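Local coordinates for ESAT-6-like protein MAB_3113 (PDB 4I0X), which is of unknown function but is a secreted WXG100-family protein that pairs with its partner MAB_3112 in the EsxEF complex, at residues Q36-A41 / K63-A68; R40-V45 / A56-A61. The protein carries 4 engineered substitutions. All coordinates share one frame; numbering follows the deposited sequence.

In the fold
Both contacts join the same two helices, 11-47 and 52-87, which form the helical hairpin of this WXG100 protein. Contact 2 lies nearer the turn of the hairpin, and contact 1 follows it along the helices; their centres are about 8 Å apart. Their segments on helix 11-47 overlap at Arg40 and Ala41, of which Ala41 touches in contact 2. In each, an aromatic residue of helix 52-87 reaches across to helix 11-47 and gives a hydrogen bond to a side-chain oxygen. The two rings also touch, with Trp65 CH2 3.7 Å from Tyr58 CE1. Tyr58 OH packs 3.4 Å from Glu38 CA. Trp65 and Tyr58 thus pack in succession between the helices.

Contact 1 (Q36-A41 / K63-A68); sequences QLESRA and KEWMDA
Glu38 and Met66 mark the closest backbone approach, with their CA atoms 10.0 Å apart, so side chains must bridge the helices. Trp65 does most of this. With chi1 at 72°, the indole leaves the helix flanked by its own backbone N and carbonyl carbon, and it extends toward helix 11-47. The pyrrole N-H meets the carboxylate of Glu38. The bond from Trp65 NE1 to Glu38 OE2 is 2.9 Å long and somewhat bent, with an angle of 151° at the hydrogen. OE2 lies almost in the indole plane and accepts through its anti lone pair. Carboxylate and ring are nearly coplanar. The extended Glu38 chain also runs beside the ring edge, where its CG comes within 3.7 Å of Trp65 NE1. Leu37 packs farther along the indole, its CD2 lying 3.8 Å from Trp65 CH2. The bond satisfies the N-H of the buried Trp65. It would also help fix the rotation of the ring. His62, three residues earlier on helix 52-87, meets the Trp65 ring with the planes steeply inclined. Leu37 also packs on Leu63 of the MAB_3112 chain, so this part of the hairpin adjoins the partner subunit.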
loop_
_atom_site.group_PDB
_atom_site.type_symbol
_atom_site.label_atom_id
_atom_site.label_comp_id
_atom_site.label_asym_id
_atom_site.label_seq_id
_atom_site.Cartn_x
_atom_site.Cartn_y
_atom_site.Cartn_z
ATOM N N GLN B 36 1.518 10.337 7.408
ATOM C CA GLN B 36 2.229 10.760 8.614
ATOM C C GLN B 36 3.722 10.929 8.298
ATOM O O GLN B 36 4.376 11.885 8.724
ATOM C CB GLN B 36 1.998 9.745 9.746
ATOM C CG GLN B 36 2.752 10.103 10.981
ATOM C CD GLN B 36 2.483 9.187 12.182
ATOM O OE1 GLN B 36 1.511 8.416 12.218
ATOM N NE2 GLN B 36 3.366 9.281 13.180
ATOM N N LEU B 37 4.247 9.992 7.528
ATOM C CA LEU B 37 5.639 10.020 7.091
ATOM C C LEU B 37 5.923 11.252 6.232
ATOM O O LEU B 37 6.895 11.970 6.477
ATOM C CB LEU B 37 5.944 8.749 6.303
ATOM C CG LEU B 37 7.349 8.587 5.733
ATOM C CD1 LEU B 37 8.369 8.916 6.784
ATOM C CD2 LEU B 37 7.521 7.159 5.225
ATOM N N GLU B 38 5.070 11.500 5.235
ATOM C CA GLU B 38 5.254 12.642 4.334
ATOM C C GLU B 38 5.212 13.944 5.118
ATOM O O GLU B 38 6.023 14.844 4.883
ATOM C CB GLU B 38 4.177 12.679 3.241
ATOM C CG GLU B 38 4.200 11.533 2.274
ATOM C CD GLU B 38 2.985 11.490 1.311
ATOM O OE1 GLU B 38 2.065 12.329 1.443
ATOM O OE2 GLU B 38 2.948 10.584 0.437
ATOM N N SER B 39 4.262 14.044 6.046
ATOM C CA SER B 39 4.094 15.236 6.846
ATOM C C SER B 39 5.352 15.547 7.684
ATOM O O SER B 39 5.786 16.706 7.770
ATOM C CB SER B 39 2.835 15.072 7.722
ATOM O OG SER B 39 2.810 15.972 8.806
ATOM N N ARG B 40 5.942 14.533 8.308
ATOM C CA ARG B 40 7.123 14.765 9.146
ATOM C C ARG B 40 8.362 14.997 8.301
ATOM O O ARG B 40 9.194 15.852 8.624
ATOM C CB ARG B 40 7.335 13.615 10.132
ATOM C CG ARG B 40 6.201 13.490 11.090
ATOM C CD ARG B 40 6.209 12.149 11.739
ATOM N NE ARG B 40 7.348 12.028 12.639
ATOM C CZ ARG B 40 7.621 10.937 13.343
ATOM N NH1 ARG B 40 6.826 9.877 13.250
ATOM N NH2 ARG B 40 8.694 10.907 14.127
ATOM N N ALA B 41 8.473 14.281 7.197
ATOM C CA ALA B 41 9.630 14.443 6.318
ATOM C C ALA B 41 9.597 15.766 5.563
ATOM O O ALA B 41 10.634 16.411 5.377
ATOM C CB ALA B 41 9.733 13.263 5.338
ATOM N N LYS B 63 8.051 9.972 -4.669
ATOM C CA LYS B 63 7.493 9.806 -5.979
ATOM C C LYS B 63 7.058 8.347 -6.141
ATOM O O LYS B 63 5.974 8.087 -6.588
ATOM C CB LYS B 63 8.490 10.238 -7.051
ATOM C CG LYS B 63 7.966 10.095 -8.499
ATOM C CD LYS B 63 6.624 10.815 -8.708
ATOM C CE LYS B 63 6.280 10.974 -10.210
ATOM N NZ LYS B 63 7.265 11.888 -10.910
ATOM N N GLU B 64 7.896 7.398 -5.737
ATOM C CA GLU B 64 7.568 5.996 -5.956
ATOM C C GLU B 64 6.353 5.600 -5.146
ATOM O O GLU B 64 5.431 4.960 -5.664
ATOM C CB GLU B 64 8.749 5.080 -5.625
ATOM C CG GLU B 64 9.877 5.222 -6.577
ATOM C CD GLU B 64 11.178 4.676 -6.037
ATOM O OE1 GLU B 64 12.248 4.980 -6.627
ATOM O OE2 GLU B 64 11.127 3.935 -5.029
ATOM N N TRP B 65 6.306 5.982 -3.880
ATOM C CA TRP B 65 5.191 5.499 -3.100
ATOM C C TRP B 65 3.877 6.183 -3.390
ATOM O O TRP B 65 2.832 5.591 -3.176
ATOM C CB TRP B 65 5.488 5.456 -1.610
ATOM C CG TRP B 65 5.574 6.708 -0.837
ATOM C CD1 TRP B 65 4.641 7.658 -0.690
ATOM C CD2 TRP B 65 6.676 7.082 -0.009
ATOM N NE1 TRP B 65 5.093 8.632 0.183
ATOM C CE2 TRP B 65 6.347 8.290 0.606
ATOM C CE3 TRP B 65 7.925 6.503 0.255
ATOM C CZ2 TRP B 65 7.218 8.948 1.464
ATOM C CZ3 TRP B 65 8.783 7.155 1.096
ATOM C CH2 TRP B 65 8.424 8.360 1.700
ATOM N N MET B 66 3.948 7.413 -3.892
ATOM C CA MET B 66 2.780 8.176 -4.271
ATOM C C MET B 66 2.174 7.547 -5.521
ATOM O O MET B 66 0.976 7.352 -5.600
ATOM C CB MET B 66 3.169 9.629 -4.567
ATOM C CG MET B 66 2.018 10.549 -4.910
ATOM S SD MET B 66 2.582 12.262 -5.099
ATOM C CE MET B 66 3.266 12.197 -6.761
ATOM N N ASP B 67 2.994 7.265 -6.516
ATOM C CA ASP B 67 2.460 6.658 -7.715
ATOM C C ASP B 67 1.951 5.279 -7.367
ATOM O O ASP B 67 0.901 4.852 -7.872
ATOM C CB ASP B 67 3.513 6.586 -8.819
ATOM C CG ASP B 67 3.842 7.952 -9.406
ATOM O OD1 ASP B 67 3.009 8.878 -9.255
ATOM O OD2 ASP B 67 4.936 8.096 -10.003
ATOM N N ALA B 68 2.675 4.570 -6.496
ATOM C CA ALA B 68 2.231 3.230 -6.067
ATOM C C ALA B 68 0.937 3.255 -5.254
ATOM O O ALA B 68 0.060 2.408 -5.430
ATOM C CB ALA B 68 3.313 2.549 -5.290
#

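Contact 2 (R40-V45 / A56-A61); sequences RAQKLV and AAYSQA. Engineered in segment 56-61: Gln60 (natural residue Glu).
Tyr58 sets its ring obliquely against the methyl group of Ala41 and spans most of the gap between the helices. Ala41 CB is 3.5 Å from Tyr58 CE1 and 3.8 Å from Tyr58 CZ. Ala41 and Tyr58 are also the nearest backbone pair, with their CA atoms 8.0 Å apart. Tyr58 CG stands anti to the backbone N, which carries the ring across to helix 11-47. Val45, one turn after Ala41, approaches from the same side of the ring plane, but near CD2. Its CG2 is 4.2 Å from Tyr58 CD2, a looser apolar contact than that of Ala41.

The phenol reaches the amide of Gln42. Tyr58 OH donates to Gln42 OE1 over a short 2.6 Å. Gln42 OE1 sits at the ring edge, close to the ring plane. The donor is slightly tilted from the carbonyl plane, and the C=O...donor angle is 150°. Amide and ring planes are 47° apart. The Gln42 chain is bent, with chi1 and chi2 both off the staggered values, and this brings its amide oxygen to the hydroxyl. The bond pairs the buried tyrosine with an exposed glutamine at the margin of the contact.

The short helix segments run roughly antiparallel, at 145°, with their axes 11.2 Å apart at closest approach. Trp50, the tryptophan of the Trp-X-Gly motif that names the WXG100 family, lies in the turn of the helical hairpin. It packs on Ala41, Leu44 and Val45 and so joins that turn to helix 11-47. Ala57 packs on Phe77 and Ala61 on Ile66 of the MAB_3112 chain, so helix 52-87 here also adjoins the partner subunit.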
loop_
_atom_site.group_PDB
_atom_site.type_symbol
_atom_site.label_atom_id
_atom_site.label_comp_id
_atom_site.label_asym_id
_atom_site.label_seq_id
_atom_site.Cartn_x
_atom_site.Cartn_y
_atom_site.Cartn_z
ATOM N N ARG B 40 5.942 14.533 8.308
ATOM C CA ARG B 40 7.123 14.765 9.146
ATOM C C ARG B 40 8.362 14.997 8.301
ATOM O O ARG B 40 9.194 15.852 8.624
ATOM C CB ARG B 40 7.335 13.615 10.132
ATOM C CG ARG B 40 6.201 13.490 11.090
ATOM C CD ARG B 40 6.209 12.149 11.739
ATOM N NE ARG B 40 7.348 12.028 12.639
ATOM C CZ ARG B 40 7.621 10.937 13.343
ATOM N NH1 ARG B 40 6.826 9.877 13.250
ATOM N NH2 ARG B 40 8.694 10.907 14.127
ATOM N N ALA B 41 8.473 14.281 7.197
ATOM C CA ALA B 41 9.630 14.443 6.318
ATOM C C ALA B 41 9.597 15.766 5.563
ATOM O O ALA B 41 10.634 16.411 5.377
ATOM C CB ALA B 41 9.733 13.263 5.338
ATOM N N GLN B 42 8.410 16.188 5.140
ATOM C CA GLN B 42 8.297 17.411 4.362
ATOM C C GLN B 42 8.643 18.618 5.215
ATOM O O GLN B 42 9.183 19.600 4.703
ATOM C CB GLN B 42 6.906 17.560 3.709
ATOM C CG GLN B 42 6.904 17.184 2.222
ATOM C CD GLN B 42 5.819 16.173 1.833
ATOM O OE1 GLN B 42 6.109 14.986 1.568
ATOM N NE2 GLN B 42 4.564 16.643 1.773
ATOM N N LYS B 43 8.363 18.558 6.514
ATOM C CA LYS B 43 8.861 19.613 7.399
ATOM C C LYS B 43 10.371 19.743 7.248
ATOM O O LYS B 43 10.903 20.873 7.205
ATOM C CB LYS B 43 8.486 19.375 8.858
ATOM C CG LYS B 43 6.987 19.497 9.114
ATOM C CD LYS B 43 6.623 19.335 10.587
ATOM C CE LYS B 43 5.107 19.310 10.787
ATOM N NZ LYS B 43 4.460 20.629 10.515
ATOM N N LEU B 44 11.077 18.619 7.153
ATOM C CA LEU B 44 12.542 18.683 7.119
ATOM C C LEU B 44 13.054 19.295 5.815
ATOM O O LEU B 44 14.044 20.004 5.806
ATOM C CB LEU B 44 13.157 17.296 7.341
ATOM C CG LEU B 44 12.757 16.663 8.682
ATOM C CD1 LEU B 44 13.561 15.406 8.967
ATOM C CD2 LEU B 44 12.914 17.676 9.813
ATOM N N VAL B 45 12.384 19.017 4.703
ATOM C CA VAL B 45 12.774 19.636 3.450
ATOM C C VAL B 45 12.435 21.115 3.521
ATOM O O VAL B 45 13.212 21.965 3.082
ATOM C CB VAL B 45 12.085 18.962 2.225
ATOM C CG1 VAL B 45 12.474 19.660 0.966
ATOM C CG2 VAL B 45 12.502 17.486 2.121
ATOM N N ALA B 56 16.872 14.913 -2.690
ATOM C CA ALA B 56 16.691 14.081 -3.873
ATOM C C ALA B 56 16.271 12.663 -3.454
ATOM O O ALA B 56 15.387 12.072 -4.047
ATOM C CB ALA B 56 17.970 14.055 -4.728
ATOM N N ALA B 57 16.893 12.132 -2.405
ATOM C CA ALA B 57 16.596 10.762 -1.965
ATOM C C ALA B 57 15.152 10.674 -1.493
ATOM O O ALA B 57 14.381 9.775 -1.893
ATOM C CB ALA B 57 17.562 10.340 -0.853
ATOM N N TYR B 58 14.754 11.653 -0.692
ATOM C CA TYR B 58 13.387 11.673 -0.209
ATOM C C TYR B 58 12.417 11.822 -1.369
ATOM O O TYR B 58 11.403 11.119 -1.464
ATOM C CB TYR B 58 13.136 12.812 0.774
ATOM C CG TYR B 58 11.676 12.862 1.108
ATOM C CD1 TYR B 58 11.085 11.823 1.821
ATOM C CD2 TYR B 58 10.871 13.904 0.669
ATOM C CE1 TYR B 58 9.747 11.836 2.103
ATOM C CE2 TYR B 58 9.526 13.924 0.945
ATOM C CZ TYR B 58 8.964 12.883 1.659
ATOM O OH TYR B 58 7.613 12.883 1.945
ATOM N N SER B 59 12.733 12.747 -2.254
ATOM C CA SER B 59 11.862 13.056 -3.343
ATOM C C SER B 59 11.627 11.773 -4.204
ATOM O O SER B 59 10.513 11.498 -4.632
ATOM C CB SER B 59 12.429 14.237 -4.136
ATOM O OG SER B 59 11.625 14.527 -5.235
ATOM N N GLN B 60 12.682 10.995 -4.414
ATOM C CA GLN B 60 12.603 9.799 -5.247
ATOM C C GLN B 60 11.699 8.760 -4.620
ATOM O O GLN B 60 10.862 8.198 -5.297
ATOM C CB GLN B 60 13.996 9.190 -5.423
ATOM C CG GLN B 60 14.200 8.442 -6.707
ATOM C CD GLN B 60 14.797 9.325 -7.800
ATOM O OE1 GLN B 60 15.732 10.097 -7.560
ATOM N NE2 GLN B 60 14.265 9.204 -9.007
ATOM N N ALA B 61 11.900 8.493 -3.326
ATOM C CA ALA B 61 11.116 7.500 -2.610
ATOM C C ALA B 61 9.669 7.961 -2.578
ATOM O O ALA B 61 8.782 7.182 -2.831
ATOM C CB ALA B 61 11.643 7.315 -1.225
#